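Local structure of polysaccharide Lyase Family 6 (6QPS) at residues L315-G320 with K366-V371; I295-H300 with S338-E343. The protein probably cleaves mannuronic acid-rich alginate by beta-elimination, as a calcium-binding family 6 polysaccharide lyase of a human gut bacterium. All coordinates share one frame; numbering follows the deposited sequence. Where two conformers were deposited one is given.

Interaction 1: L315-G320 with K366-V371; sequences LLVRVG and KMPRNV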
loop_
_atom_site.group_PDB
_atom_site.type_symbol
_atom_site.label_atom_id
_atom_site.label_comp_id
_atom_site.label_asym_id
_atom_site.label_seq_id
_atom_site.Cartn_x
_atom_site.Cartn_y
_atom_site.Cartn_z
ATOM N N LEU A 315 -10.845 -11.971 -6.901
ATOM C CA LEU A 315 -9.547 -12.632 -7.017
ATOM C C LEU A 315 -9.254 -12.781 -8.498
ATOM O O LEU A 315 -10.102 -13.276 -9.240
ATOM C CB LEU A 315 -9.568 -14.035 -6.400
ATOM C CG LEU A 315 -8.255 -14.809 -6.563
ATOM C CD1 LEU A 315 -7.113 -14.257 -5.739
ATOM C CD2 LEU A 315 -8.515 -16.290 -6.225
ATOM N N LEU A 316 -8.055 -12.400 -8.930
ATOM C CA LEU A 316 -7.599 -12.652 -10.290
ATOM C C LEU A 316 -6.284 -13.415 -10.227
ATOM O O LEU A 316 -5.351 -12.978 -9.541
ATOM C CB LEU A 316 -7.442 -11.338 -11.057
ATOM C CG LEU A 316 -7.245 -11.441 -12.574
ATOM C CD1 LEU A 316 -7.758 -10.175 -13.273
ATOM C CD2 LEU A 316 -5.790 -11.705 -12.933
ATOM N N VAL A 317 -6.222 -14.558 -10.919
ATOM C CA VAL A 317 -4.999 -15.361 -11.030
ATOM C C VAL A 317 -4.608 -15.391 -12.510
ATOM O O VAL A 317 -5.321 -15.963 -13.340
ATOM C CB VAL A 317 -5.161 -16.773 -10.450
ATOM C CG1 VAL A 317 -3.832 -17.547 -10.568
ATOM C CG2 VAL A 317 -5.611 -16.714 -8.990
ATOM N N ARG A 318 -3.478 -14.773 -12.843
ATOM C CA ARG A 318 -3.123 -14.481 -14.223
ATOM C C ARG A 318 -2.198 -15.545 -14.811
ATOM O O ARG A 318 -1.396 -16.160 -14.098
ATOM C CB ARG A 318 -2.399 -13.138 -14.279
ATOM C CG ARG A 318 -2.419 -12.458 -15.655
ATOM C CD ARG A 318 -1.385 -11.340 -15.764
ATOM N NE ARG A 318 -1.462 -10.577 -17.027
ATOM C CZ ARG A 318 -0.904 -10.940 -18.174
ATOM N NH1 ARG A 318 -0.215 -12.071 -18.266
ATOM N NH2 ARG A 318 -1.045 -10.169 -19.244
ATOM N N VAL A 319 -2.283 -15.733 -16.129
ATOM C CA VAL A 319 -1.222 -16.451 -16.836
ATOM C C VAL A 319 0.044 -15.605 -16.821
ATOM O O VAL A 319 0.007 -14.386 -16.615
ATOM C CB VAL A 319 -1.612 -16.808 -18.281
ATOM C CG1 VAL A 319 -2.839 -17.692 -18.317
ATOM C CG2 VAL A 319 -1.811 -15.543 -19.141
ATOM N N GLY A 320 1.182 -16.258 -17.050
ATOM C CA GLY A 320 2.433 -15.546 -17.215
ATOM C C GLY A 320 2.974 -15.624 -18.623
ATOM O O GLY A 320 2.550 -16.470 -19.413
ATOM N N LYS A 366 2.278 -19.350 -19.963
ATOM C CA LYS A 366 2.681 -20.011 -18.720
ATOM C C LYS A 366 1.450 -20.091 -17.829
ATOM O O LYS A 366 1.100 -19.127 -17.146
ATOM C CB LYS A 366 3.837 -19.278 -18.041
ATOM C CG LYS A 366 5.008 -18.922 -18.993
ATOM C CD LYS A 366 5.589 -20.112 -19.733
ATOM C CE LYS A 366 6.747 -19.660 -20.631
ATOM N NZ LYS A 366 7.461 -20.815 -21.239
ATOM N N MET A 367 0.761 -21.238 -17.866
ATOM C CA MET A 367 -0.448 -21.415 -17.072
ATOM C C MET A 367 -0.135 -21.476 -15.573
ATOM O O MET A 367 0.957 -21.894 -15.167
ATOM C CB MET A 367 -1.133 -22.727 -17.471
ATOM C CG MET A 367 -1.487 -22.859 -18.947
ATOM S SD MET A 367 -2.667 -21.620 -19.524
ATOM C CE MET A 367 -1.594 -20.621 -20.554
ATOM N N PRO A 368 -1.082 -21.092 -14.720
ATOM C CA PRO A 368 -0.866 -21.266 -13.277
ATOM C C PRO A 368 -0.685 -22.736 -12.921
ATOM O O PRO A 368 -1.341 -23.615 -13.480
ATOM C CB PRO A 368 -2.136 -20.697 -12.630
ATOM C CG PRO A 368 -2.823 -19.908 -13.712
ATOM C CD PRO A 368 -2.383 -20.476 -15.023
ATOM N N ARG A 369 0.202 -22.989 -11.961
ATOM C CA ARG A 369 0.541 -24.335 -11.519
ATOM C C ARG A 369 0.574 -24.356 -9.999
ATOM O O ARG A 369 1.069 -23.419 -9.378
ATOM C CB ARG A 369 1.938 -24.763 -12.042
ATOM C CG ARG A 369 2.050 -24.852 -13.549
ATOM C CD ARG A 369 3.289 -25.631 -13.946
ATOM N NE ARG A 369 4.530 -25.031 -13.453
ATOM C CZ ARG A 369 5.704 -25.161 -14.064
ATOM N NH1 ARG A 369 5.788 -25.861 -15.188
ATOM N NH2 ARG A 369 6.795 -24.599 -13.561
ATOM N N ASN A 370 0.079 -25.433 -9.401
ATOM C CA ASN A 370 0.170 -25.609 -7.948
ATOM C C ASN A 370 -0.411 -24.424 -7.188
ATOM O O ASN A 370 0.187 -23.879 -6.244
ATOM C CB ASN A 370 1.603 -25.915 -7.536
ATOM C CG ASN A 370 2.006 -27.267 -7.975
ATOM O OD1 ASN A 370 1.310 -28.239 -7.654
ATOM N ND2 ASN A 370 3.069 -27.364 -8.758
ATOM N N VAL A 371 -1.614 -24.026 -7.590
ATOM C CA VAL A 371 -2.429 -23.086 -6.831
ATOM C C VAL A 371 -3.457 -23.890 -6.051
ATOM O O VAL A 371 -4.201 -24.690 -6.629
ATOM C CB VAL A 371 -3.132 -22.085 -7.753
ATOM C CG1 VAL A 371 -3.954 -21.082 -6.947
ATOM C CG2 VAL A 371 -2.120 -21.355 -8.604
HETATM O O HOH W 1 0.451 -18.293 -14.381
#

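Interaction 2: I295-H300 with S338-E343; sequences IINQGH and SYHRVE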
loop_
_atom_site.group_PDB
_atom_site.type_symbol
_atom_site.label_atom_id
_atom_site.label_comp_id
_atom_site.label_asym_id
_atom_site.label_seq_id
_atom_site.Cartn_x
_atom_site.Cartn_y
_atom_site.Cartn_z
ATOM N N ILE A 295 -3.120 -11.812 -8.417
ATOM C CA ILE A 295 -1.994 -12.731 -8.236
ATOM C C ILE A 295 -1.271 -12.971 -9.567
ATOM O O ILE A 295 -1.870 -13.477 -10.529
ATOM C CB ILE A 295 -2.471 -14.061 -7.634
ATOM C CG1 ILE A 295 -3.105 -13.846 -6.266
ATOM C CG2 ILE A 295 -1.308 -15.056 -7.589
ATOM C CD1 ILE A 295 -2.161 -13.289 -5.217
ATOM N N ILE A 296 0.014 -12.575 -9.595
ATOM C CA ILE A 296 1.035 -12.873 -10.597
ATOM C C ILE A 296 2.224 -13.375 -9.759
ATOM O O ILE A 296 2.281 -13.155 -8.545
ATOM C CB ILE A 296 1.387 -11.591 -11.408
ATOM C CG1 ILE A 296 0.117 -11.019 -12.056
ATOM C CG2 ILE A 296 2.469 -11.805 -12.474
ATOM C CD1 ILE A 296 0.187 -9.530 -12.270
ATOM N N ASN A 297 3.159 -14.108 -10.387
ATOM C CA ASN A 297 4.376 -14.585 -9.708
ATOM C C ASN A 297 4.118 -15.700 -8.689
ATOM O O ASN A 297 3.021 -16.255 -8.628
ATOM C CB ASN A 297 5.145 -13.426 -9.059
ATOM C CG ASN A 297 5.148 -12.175 -9.908
ATOM O OD1 ASN A 297 5.875 -12.089 -10.863
ATOM N ND2 ASN A 297 4.295 -11.214 -9.575
ATOM N N GLN A 298 5.142 -16.097 -7.930
ATOM C CA GLN A 298 5.051 -17.358 -7.207
ATOM C C GLN A 298 5.182 -17.225 -5.700
ATOM O O GLN A 298 5.717 -16.253 -5.170
ATOM C CB GLN A 298 6.056 -18.387 -7.744
ATOM C CG GLN A 298 7.504 -18.029 -7.616
ATOM C CD GLN A 298 8.448 -19.138 -8.137
ATOM O OE1 GLN A 298 9.157 -19.743 -7.365
ATOM N NE2 GLN A 298 8.456 -19.366 -9.438
ATOM N N GLY A 299 4.723 -18.273 -5.022
ATOM C CA GLY A 299 5.108 -18.509 -3.653
ATOM C C GLY A 299 4.293 -17.832 -2.583
ATOM O O GLY A 299 4.608 -18.006 -1.397
ATOM N N HIS A 300 3.260 -17.089 -2.939
ATOM C CA HIS A 300 2.495 -16.286 -1.987
ATOM C C HIS A 300 1.576 -17.148 -1.130
ATOM O O HIS A 300 1.130 -18.230 -1.536
ATOM C CB HIS A 300 1.630 -15.240 -2.711
ATOM C CG HIS A 300 2.317 -14.578 -3.869
ATOM N ND1 HIS A 300 3.437 -13.772 -3.737
ATOM C CD2 HIS A 300 2.035 -14.630 -5.191
ATOM C CE1 HIS A 300 3.795 -13.353 -4.942
ATOM N NE2 HIS A 300 2.955 -13.851 -5.833
ATOM N N SER A 338 7.617 -7.684 -17.502
ATOM C CA SER A 338 6.561 -8.539 -18.041
ATOM C C SER A 338 5.794 -9.215 -16.909
ATOM O O SER A 338 5.644 -8.631 -15.825
ATOM C CB SER A 338 7.176 -9.523 -19.057
ATOM O OG SER A 338 6.154 -10.257 -19.703
ATOM N N TYR A 339 5.226 -10.398 -17.178
ATOM C CA TYR A 339 4.412 -11.148 -16.227
ATOM C C TYR A 339 5.010 -12.538 -16.073
ATOM O O TYR A 339 5.358 -13.179 -17.071
ATOM C CB TYR A 339 2.949 -11.278 -16.732
ATOM C CG TYR A 339 2.245 -9.939 -16.859
ATOM C CD1 TYR A 339 2.330 -9.188 -18.023
ATOM C CD2 TYR A 339 1.511 -9.422 -15.798
ATOM C CE1 TYR A 339 1.704 -7.948 -18.126
ATOM C CE2 TYR A 339 0.898 -8.181 -15.886
ATOM C CZ TYR A 339 0.985 -7.465 -17.061
ATOM O OH TYR A 339 0.371 -6.232 -17.168
ATOM N N HIS A 340 5.122 -13.001 -14.827
ATOM C CA HIS A 340 5.795 -14.254 -14.512
ATOM C C HIS A 340 4.811 -15.274 -13.955
ATOM O O HIS A 340 3.869 -14.932 -13.223
ATOM C CB HIS A 340 6.989 -13.985 -13.595
ATOM C CG HIS A 340 8.004 -13.091 -14.230
ATOM N ND1 HIS A 340 7.867 -11.717 -14.258
ATOM C CD2 HIS A 340 9.132 -13.377 -14.923
ATOM C CE1 HIS A 340 8.898 -11.195 -14.899
ATOM N NE2 HIS A 340 9.671 -12.180 -15.330
ATOM N N ARG A 341 5.042 -16.541 -14.329
ATOM C CA ARG A 341 4.110 -17.622 -14.012
ATOM C C ARG A 341 3.682 -17.638 -12.542
ATOM O O ARG A 341 4.496 -17.489 -11.617
ATOM C CB ARG A 341 4.740 -18.977 -14.366
ATOM C CG ARG A 341 3.751 -20.133 -14.313
ATOM C CD ARG A 341 4.448 -21.508 -14.291
ATOM N NE ARG A 341 5.114 -21.893 -15.526
ATOM C CZ ARG A 341 4.560 -22.604 -16.514
ATOM N NH1 ARG A 341 3.293 -22.981 -16.454
ATOM N NH2 ARG A 341 5.282 -22.937 -17.566
ATOM N N VAL A 342 2.388 -17.847 -12.321
ATOM C CA VAL A 342 1.879 -18.112 -10.988
ATOM C C VAL A 342 2.153 -19.570 -10.644
ATOM O O VAL A 342 1.682 -20.477 -11.333
ATOM C CB VAL A 342 0.383 -17.797 -10.885
ATOM C CG1 VAL A 342 -0.155 -18.249 -9.531
ATOM C CG2 VAL A 342 0.114 -16.302 -11.102
ATOM N N GLU A 343 2.889 -19.808 -9.561
ATOM C CA GLU A 343 3.035 -21.176 -9.073
ATOM C C GLU A 343 3.179 -21.165 -7.559
ATOM O O GLU A 343 3.679 -20.199 -6.972
ATOM C CB GLU A 343 4.119 -22.049 -9.734
ATOM C CG GLU A 343 5.347 -21.401 -10.184
ATOM C CD GLU A 343 6.246 -22.348 -11.004
ATOM O OE1 GLU A 343 6.117 -23.585 -10.912
ATOM O OE2 GLU A 343 7.108 -21.858 -11.750
HETATM O O HOH W 2 5.872 -10.201 -12.995
HETATM O O HOH W 3 7.178 -17.592 -11.591
#

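Interaction 1: L315-G320 with K366-V371
G320 and K366 join their backbones by a reciprocal pair of hydrogen bonds, a single antiparallel bridge of the hydrogen-bonded type. G320 N gives a nearly straight bond to K366 O at 2.9 Å (N-H...O 177°), and K366 N returns one to G320 O over the same 2.9 Å. K366 O has a second donor, a water 3.0 Å away that also donates to R318 O; one solvent molecule, donating to both, thus joins two carbonyl oxygens that cannot bond each other. The next carbonyl, V319 O, is met from within its own segment: R318 NH1 reaches it at 2.9 Å, approaching above the carbonyl plane while the oxygen lies close to the guanidinium plane. That same NH1 also bonds R363 O, the two hydrogens of this one nitrogen serving two loop carbonyls.

Apolar side chains pack beside the bridge. V319 CG1 lies 3.9 Å from the methyl CE of M367, which, bent at chi2 (-62°) and again at chi3, brings that methyl alongside the valine, the two side chains pointing the same way. P368, a rigid ring with no N-H to satisfy, sets CG obliquely against V317 CG1 at 4.1 Å, and F397 packs on both. Strand 313-318 running out into a loop that meets the loop of a later coil is characteristic of the right-handed parallel beta-helix of this lyase family.

Interaction 2: I295-H300 with S338-E343
I295 meets V342 through branched methyls that cross at about a right angle, I295 CG2 lying 3.9 Å from V342 CG1; two beta-branched residues suit a buried place needing compact, stiff hydrocarbon. At I296 the side chain divides its work. Its CG2, anti to the backbone N, rests near H340 O, while CD1 reaches the edge of the Y339 ring, near the ring plane, 3.8 Å from CD2. The phenol ring also takes part in cation-pi contacts with R318 and R270. Replacing I296 by an alanine would probably open a gap beside that edge and leave H340 O without the methyl packed near it.

N297 N donates to H340 O at 3.0 Å, from above the carbonyl plane. The asparagine's OD1 and H340 ND1 share a water that lies in the imidazole plane, while ND2 bonds R270 O, so both ends of the amide are used. N297 has a positive phi of 71° with an extended psi, an uncommon conformation outside glycine that turns the chain, and N297 O receives V342 CA in a straight CA-H...O contact of 3.2 Å.

Q298 lies alongside E343, amide and carboxylate planes 68° apart; its NE2 donates to a water that in turn donates to R341 O, its OE1 takes R324 NH1, and E343 pairs with R369. G299, at the positive phi of 87° that glycine adopts easily, sends its N to E343 O at 2.9 Å, nearly along the C=O axis. H300 folds back so that NE2 meets I296 O at 2.9 Å in the ring plane. Polar side chains thus bond waters, their own loop or residues outside the two segments, whereas direct hydrogen bonds between the loops are backbone to backbone and rest on the course of the main chain.

How the interactions relate
Both contacts lie among loops rising from the coils of one beta-helix, their centres about 7 Å apart, and their segments alternate along the chain. Strands 291-295 and 313-318 are parallel neighbours, with L316 O probably bonded to I295 N at 2.8 Å. Loop 338-343 touches both partners of interaction 1: R341 NH1 probably reaches M367 O, and V342 CG2 packs against R318 O. Interaction 1 is the more buried, a short backbone bridge with apolar packing behind it. Interaction 2 is partly buried and richer in polar side chains and waters. It also stands closer to the calcium, the Y339 side chain about 9 Å from the ion against about 13 Å for that of R318.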